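Local coordinates for protein F1 (Vaccinia virus ankara, PDB 4D2M), which probably blocks apoptosis in infected cells as a viral Bcl-2-like protein that captures the BH3 segment of the pro-apoptotic protein Bim, at residues N123-I128 with T163-T168; Y119-E124 with S143-L148. The protein carries 1 engineered substitution. One frame throughout, in Å; residues are numbered along the deposited sequence.

Overall arrangement
Helix 118-131 serves both contacts: in interaction 1 it meets helix 155-169, and in interaction 2 it meets helix 135-150, the helix that precedes 155-169 in the chain. The two centres lie about 7 Å apart, about 12 Å and 8 Å from the centre of the chain. They join within the bundle, where Leu165 CG packs 3.6 Å from Ile145 CD1. Interaction 2 reaches the BH3-binding groove, with Phe121 and Phe144 both touching the bound peptide, while in interaction 1 Asn126 and Thr168 also bond to a second subunit, and Ile128 of the same helix 118-131 touches the peptide. A third subunit packs on helices 135-150 and 155-169.

Interaction 1 (N123-I128 with T163-T168); sequences NEVNTI and TLLSHT
Val125 and Asn126 pack against Leu165 and Thr168 where two helices of the Bcl-2-like bundle run side by side, their local axes 10.0 Å apart and nearly parallel at 12°. Val125 divides its two methyls between partners one helical turn apart: CG1 lies 4.1 Å from Thr168 CG2, while CG2 comes 4.3 Å from Leu165 CD1. A beta-branched residue suits this place because it offers two methyls close to the backbone, one to each partner; Val125 also touches Thr141 of helix 135-150. Asn126 then presents its CB to Thr168 CG2 at 3.6 Å, the two side chains crossing at about a right angle. Its CG stands anti to the backbone N (chi1 -177°), directing the amide away from that nitrogen. OD1 of Asn126 accepts from a water, which also donates to Thr168 O, and its ND2 bonds to Asn126 OD1 of the second subunit. Thr168 is likewise two-sided, its methyl packing here while OG1 probably bonds to Asn122 OD1 of its own chain, at a doubtfully short distance, and hydrogen-bonds Asn123 ND2 of the second subunit. Thr127, next after Asn126, turns away from this seam, and its OG1 and N, each 3.0 Å from Asn123 O, reach that oxygen from opposite faces of the carbonyl plane.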
loop_
_atom_site.group_PDB
_atom_site.type_symbol
_atom_site.label_atom_id
_atom_site.label_comp_id
_atom_site.label_asym_id
_atom_site.label_seq_id
_atom_site.Cartn_x
_atom_site.Cartn_y
_atom_site.Cartn_z
ATOM N N ASN A 123 -4.599 -17.254 4.069
ATOM C CA ASN A 123 -4.919 -18.463 3.322
ATOM C C ASN A 123 -5.247 -19.640 4.238
ATOM O O ASN A 123 -6.123 -20.447 3.929
ATOM C CB ASN A 123 -3.758 -18.826 2.388
ATOM C CG ASN A 123 -3.544 -17.792 1.291
ATOM O OD1 ASN A 123 -4.413 -16.959 1.029
ATOM N ND2 ASN A 123 -2.385 -17.847 0.639
ATOM N N GLU A 124 -4.547 -19.735 5.364
ATOM C CA GLU A 124 -4.820 -20.785 6.341
ATOM C C GLU A 124 -6.168 -20.556 7.015
ATOM O O GLU A 124 -6.910 -21.501 7.270
ATOM C CB GLU A 124 -3.713 -20.854 7.395
ATOM C CG GLU A 124 -2.336 -21.196 6.842
ATOM C CD GLU A 124 -2.302 -22.515 6.091
ATOM O OE1 GLU A 124 -3.137 -23.396 6.386
ATOM O OE2 GLU A 124 -1.441 -22.668 5.199
ATOM N N VAL A 125 -6.477 -19.298 7.308
ATOM C CA VAL A 125 -7.779 -18.941 7.862
ATOM C C VAL A 125 -8.871 -19.324 6.871
ATOM O O VAL A 125 -9.880 -19.920 7.248
ATOM C CB VAL A 125 -7.853 -17.427 8.195
ATOM C CG1 VAL A 125 -9.283 -16.975 8.514
ATOM C CG2 VAL A 125 -6.943 -17.106 9.363
ATOM N N ASN A 126 -8.662 -18.983 5.603
ATOM C CA ASN A 126 -9.615 -19.326 4.559
ATOM C C ASN A 126 -9.851 -20.832 4.523
ATOM O O ASN A 126 -10.988 -21.289 4.410
ATOM C CB ASN A 126 -9.122 -18.828 3.197
ATOM C CG ASN A 126 -10.113 -19.105 2.081
ATOM O OD1 ASN A 126 -11.158 -18.461 1.992
ATOM N ND2 ASN A 126 -9.781 -20.056 1.213
ATOM N N THR A 127 -8.769 -21.595 4.650
ATOM C CA THR A 127 -8.838 -23.053 4.624
ATOM C C THR A 127 -9.664 -23.594 5.792
ATOM O O THR A 127 -10.514 -24.463 5.606
ATOM C CB THR A 127 -7.423 -23.674 4.660
ATOM O OG1 THR A 127 -6.712 -23.318 3.469
ATOM C CG2 THR A 127 -7.484 -25.193 4.761
ATOM N N ILE A 128 -9.412 -23.073 6.990
ATOM C CA ILE A 128 -10.101 -23.530 8.198
ATOM C C ILE A 128 -11.606 -23.298 8.108
ATOM O O ILE A 128 -12.400 -24.156 8.492
ATOM C CB ILE A 128 -9.548 -22.812 9.456
ATOM C CG1 ILE A 128 -8.164 -23.368 9.817
ATOM C CG2 ILE A 128 -10.516 -22.927 10.647
ATOM C CD1 ILE A 128 -8.166 -24.520 10.815
ATOM N N THR A 163 -8.456 -5.138 6.022
ATOM C CA THR A 163 -9.220 -5.199 4.784
ATOM C C THR A 163 -9.216 -6.616 4.219
ATOM O O THR A 163 -10.272 -7.183 3.946
ATOM C CB THR A 163 -8.658 -4.215 3.745
ATOM O OG1 THR A 163 -8.688 -2.890 4.293
ATOM C CG2 THR A 163 -9.474 -4.245 2.457
ATOM N N LEU A 164 -8.026 -7.190 4.074
ATOM C CA LEU A 164 -7.886 -8.546 3.560
ATOM C C LEU A 164 -8.649 -9.561 4.408
ATOM O O LEU A 164 -9.492 -10.297 3.898
ATOM C CB LEU A 164 -6.406 -8.933 3.491
ATOM C CG LEU A 164 -6.087 -10.398 3.192
ATOM C CD1 LEU A 164 -6.795 -10.873 1.934
ATOM C CD2 LEU A 164 -4.579 -10.592 3.058
ATOM N N LEU A 165 -8.359 -9.600 5.704
ATOM C CA LEU A 165 -8.921 -10.635 6.563
ATOM C C LEU A 165 -10.436 -10.504 6.713
ATOM O O LEU A 165 -11.127 -11.503 6.904
ATOM C CB LEU A 165 -8.253 -10.608 7.938
ATOM C CG LEU A 165 -7.053 -11.546 8.106
ATOM C CD1 LEU A 165 -7.495 -13.009 8.090
ATOM C CD2 LEU A 165 -5.988 -11.293 7.044
ATOM N N SER A 166 -10.951 -9.282 6.611
ATOM C CA SER A 166 -12.392 -9.055 6.703
ATOM C C SER A 166 -13.131 -9.757 5.563
ATOM O O SER A 166 -14.195 -10.342 5.771
ATOM C CB SER A 166 -12.706 -7.558 6.692
ATOM O OG SER A 166 -12.204 -6.939 5.521
ATOM N N HIS A 167 -12.569 -9.691 4.361
ATOM C CA HIS A 167 -13.110 -10.435 3.227
ATOM C C HIS A 167 -13.132 -11.925 3.538
ATOM O O HIS A 167 -14.155 -12.589 3.379
ATOM C CB HIS A 167 -12.283 -10.189 1.962
ATOM C CG HIS A 167 -12.624 -8.916 1.252
ATOM N ND1 HIS A 167 -13.593 -8.847 0.276
ATOM C CD2 HIS A 167 -12.117 -7.667 1.370
ATOM C CE1 HIS A 167 -13.672 -7.607 -0.175
ATOM N NE2 HIS A 167 -12.788 -6.871 0.473
ATOM N N THR A 168 -11.990 -12.437 3.989
ATOM C CA THR A 168 -11.829 -13.860 4.260
ATOM C C THR A 168 -12.746 -14.353 5.379
ATOM O O THR A 168 -13.281 -15.457 5.300
ATOM C CB THR A 168 -10.373 -14.188 4.638
ATOM O OG1 THR A 168 -9.487 -13.643 3.653
ATOM C CG2 THR A 168 -10.162 -15.697 4.732
HETATM O O HOH W 1 -13.229 -17.221 3.453
#

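Interaction 2 (Y119-E124 with S143-L148); sequences YDFNNE and SFITEL. Engineered in segment 119-124: Phe121 (natural residue Ile).
Phe121, an engineered residue in place of the natural isoleucine, meets Phe144 in an offset edge-to-face aromatic pair. The edge of Phe144 is directed toward the face of Phe121, with centroids 5.5 Å apart and ring planes at 60°. Contact is made by the CD2-CE2 side of Phe144, whose CE2 lies 3.8 Å from Phe121 CZ. Each ring has CG anti to its own backbone N (chi1 179° for Phe121 and 176° for Phe144), an extension that carries both across the space between the helices.

Aliphatic packing supplements the pair. Ile145 sends its CD1 to the edge of the Phe121 ring, near the ring plane and 3.7 Å from CE2, so the slender end of the isoleucine chain abuts the ring's rim. Leu148, one turn after Phe144, sets its CG 3.9 Å above one face of the Phe144 ring, offset toward the rim. Beyond the two segments, Ile145 also touches Phe162 and Leu165, and Phe144 touches Met107.

No hydrogen bond crosses between the segments, and all three touching residues are buried. Cohesion probably rests on dispersion, with an electrostatic share from the edge-to-face pair in this engineered form, and because apolar side chains of the bound peptide pack on both phenylalanines, the two rings contribute to the wall of the groove that holds the BH3 peptide.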
loop_
_atom_site.group_PDB
_atom_site.type_symbol
_atom_site.label_atom_id
_atom_site.label_comp_id
_atom_site.label_asym_id
_atom_site.label_seq_id
_atom_site.Cartn_x
_atom_site.Cartn_y
_atom_site.Cartn_z
ATOM N N TYR A 119 -0.173 -12.756 4.542
ATOM C CA TYR A 119 -0.623 -13.406 3.313
ATOM C C TYR A 119 -0.902 -14.886 3.555
ATOM O O TYR A 119 -1.996 -15.377 3.275
ATOM C CB TYR A 119 0.416 -13.259 2.198
ATOM C CG TYR A 119 0.857 -11.840 1.918
ATOM C CD1 TYR A 119 0.017 -10.944 1.270
ATOM C CD2 TYR A 119 2.124 -11.402 2.282
ATOM C CE1 TYR A 119 0.420 -9.650 1.005
ATOM C CE2 TYR A 119 2.536 -10.109 2.021
ATOM C CZ TYR A 119 1.681 -9.238 1.383
ATOM O OH TYR A 119 2.088 -7.950 1.120
ATOM N N ASP A 120 0.095 -15.592 4.084
ATOM C CA ASP A 120 -0.037 -17.019 4.358
ATOM C C ASP A 120 -1.075 -17.292 5.441
ATOM O O ASP A 120 -1.806 -18.277 5.363
ATOM C CB ASP A 120 1.307 -17.620 4.774
ATOM C CG ASP A 120 2.270 -17.768 3.610
ATOM O OD1 ASP A 120 1.807 -18.038 2.482
ATOM O OD2 ASP A 120 3.492 -17.621 3.824
ATOM N N PHE A 121 -1.136 -16.434 6.455
ATOM C CA PHE A 121 -2.110 -16.626 7.525
ATOM C C PHE A 121 -3.526 -16.496 6.977
ATOM O O PHE A 121 -4.405 -17.277 7.332
ATOM C CB PHE A 121 -1.899 -15.630 8.668
ATOM C CG PHE A 121 -2.895 -15.784 9.786
ATOM C CD1 PHE A 121 -2.902 -16.927 10.569
ATOM C CD2 PHE A 121 -3.841 -14.804 10.034
ATOM C CE1 PHE A 121 -3.824 -17.081 11.590
ATOM C CE2 PHE A 121 -4.763 -14.953 11.056
ATOM C CZ PHE A 121 -4.755 -16.093 11.832
ATOM N N ASN A 122 -3.740 -15.510 6.113
ATOM C CA ASN A 122 -5.034 -15.327 5.468
ATOM C C ASN A 122 -5.509 -16.605 4.789
ATOM O O ASN A 122 -6.666 -16.998 4.925
ATOM C CB ASN A 122 -4.967 -14.199 4.441
ATOM C CG ASN A 122 -6.257 -14.055 3.654
ATOM O OD1 ASN A 122 -7.207 -13.417 4.108
ATOM N ND2 ASN A 122 -6.299 -14.659 2.473
ATOM N N ASN A 123 -4.599 -17.254 4.069
ATOM C CA ASN A 123 -4.919 -18.463 3.322
ATOM C C ASN A 123 -5.247 -19.640 4.238
ATOM O O ASN A 123 -6.123 -20.447 3.929
ATOM C CB ASN A 123 -3.758 -18.826 2.388
ATOM C CG ASN A 123 -3.544 -17.792 1.291
ATOM O OD1 ASN A 123 -4.413 -16.959 1.029
ATOM N ND2 ASN A 123 -2.385 -17.847 0.639
ATOM N N GLU A 124 -4.547 -19.735 5.364
ATOM C CA GLU A 124 -4.820 -20.785 6.341
ATOM C C GLU A 124 -6.168 -20.556 7.015
ATOM O O GLU A 124 -6.910 -21.501 7.270
ATOM C CB GLU A 124 -3.713 -20.854 7.395
ATOM C CG GLU A 124 -2.336 -21.196 6.842
ATOM C CD GLU A 124 -2.302 -22.515 6.091
ATOM O OE1 GLU A 124 -3.137 -23.396 6.386
ATOM O OE2 GLU A 124 -1.441 -22.668 5.199
ATOM N N SER A 143 -11.136 -11.512 16.717
ATOM C CA SER A 143 -10.505 -11.108 17.968
ATOM C C SER A 143 -8.984 -11.167 17.861
ATOM O O SER A 143 -8.287 -10.276 18.341
ATOM C CB SER A 143 -10.986 -11.988 19.124
ATOM O OG SER A 143 -12.333 -11.697 19.461
ATOM N N PHE A 144 -8.470 -12.215 17.228
ATOM C CA PHE A 144 -7.028 -12.347 17.061
ATOM C C PHE A 144 -6.484 -11.258 16.138
ATOM O O PHE A 144 -5.479 -10.622 16.452
ATOM C CB PHE A 144 -6.664 -13.727 16.515
ATOM C CG PHE A 144 -5.198 -13.892 16.240
ATOM C CD1 PHE A 144 -4.292 -13.982 17.283
ATOM C CD2 PHE A 144 -4.724 -13.944 14.941
ATOM C CE1 PHE A 144 -2.943 -14.126 17.036
ATOM C CE2 PHE A 144 -3.376 -14.089 14.687
ATOM C CZ PHE A 144 -2.485 -14.180 15.734
ATOM N N ILE A 145 -7.152 -11.040 15.008
ATOM C CA ILE A 145 -6.733 -10.012 14.058
ATOM C C ILE A 145 -6.811 -8.632 14.703
ATOM O O ILE A 145 -5.969 -7.771 14.446
ATOM C CB ILE A 145 -7.598 -10.028 12.773
ATOM C CG1 ILE A 145 -7.373 -11.325 11.988
ATOM C CG2 ILE A 145 -7.291 -8.820 11.882
ATOM C CD1 ILE A 145 -5.955 -11.528 11.493
ATOM N N THR A 146 -7.830 -8.424 15.531
ATOM C CA THR A 146 -7.972 -7.169 16.250
ATOM C C THR A 146 -6.777 -6.962 17.175
ATOM O O THR A 146 -6.253 -5.857 17.280
ATOM C CB THR A 146 -9.275 -7.134 17.068
ATOM O OG1 THR A 146 -10.391 -7.317 16.189
ATOM C CG2 THR A 146 -9.421 -5.809 17.797
ATOM N N GLU A 147 -6.344 -8.035 17.832
ATOM C CA GLU A 147 -5.194 -7.977 18.729
ATOM C C GLU A 147 -3.905 -7.677 17.968
ATOM O O GLU A 147 -3.045 -6.948 18.460
ATOM C CB GLU A 147 -5.050 -9.289 19.502
ATOM C CG GLU A 147 -5.096 -9.120 21.010
ATOM C CD GLU A 147 -3.923 -8.322 21.543
ATOM O OE1 GLU A 147 -2.768 -8.732 21.308
ATOM O OE2 GLU A 147 -4.157 -7.286 22.199
ATOM N N LEU A 148 -3.761 -8.248 16.774
ATOM C CA LEU A 148 -2.604 -7.949 15.936
ATOM C C LEU A 148 -2.594 -6.468 15.573
ATOM O O LEU A 148 -1.534 -5.850 15.483
ATOM C CB LEU A 148 -2.605 -8.801 14.662
ATOM C CG LEU A 148 -2.313 -10.299 14.804
ATOM C CD1 LEU A 148 -2.227 -10.949 13.434
ATOM C CD2 LEU A 148 -1.030 -10.550 15.574
#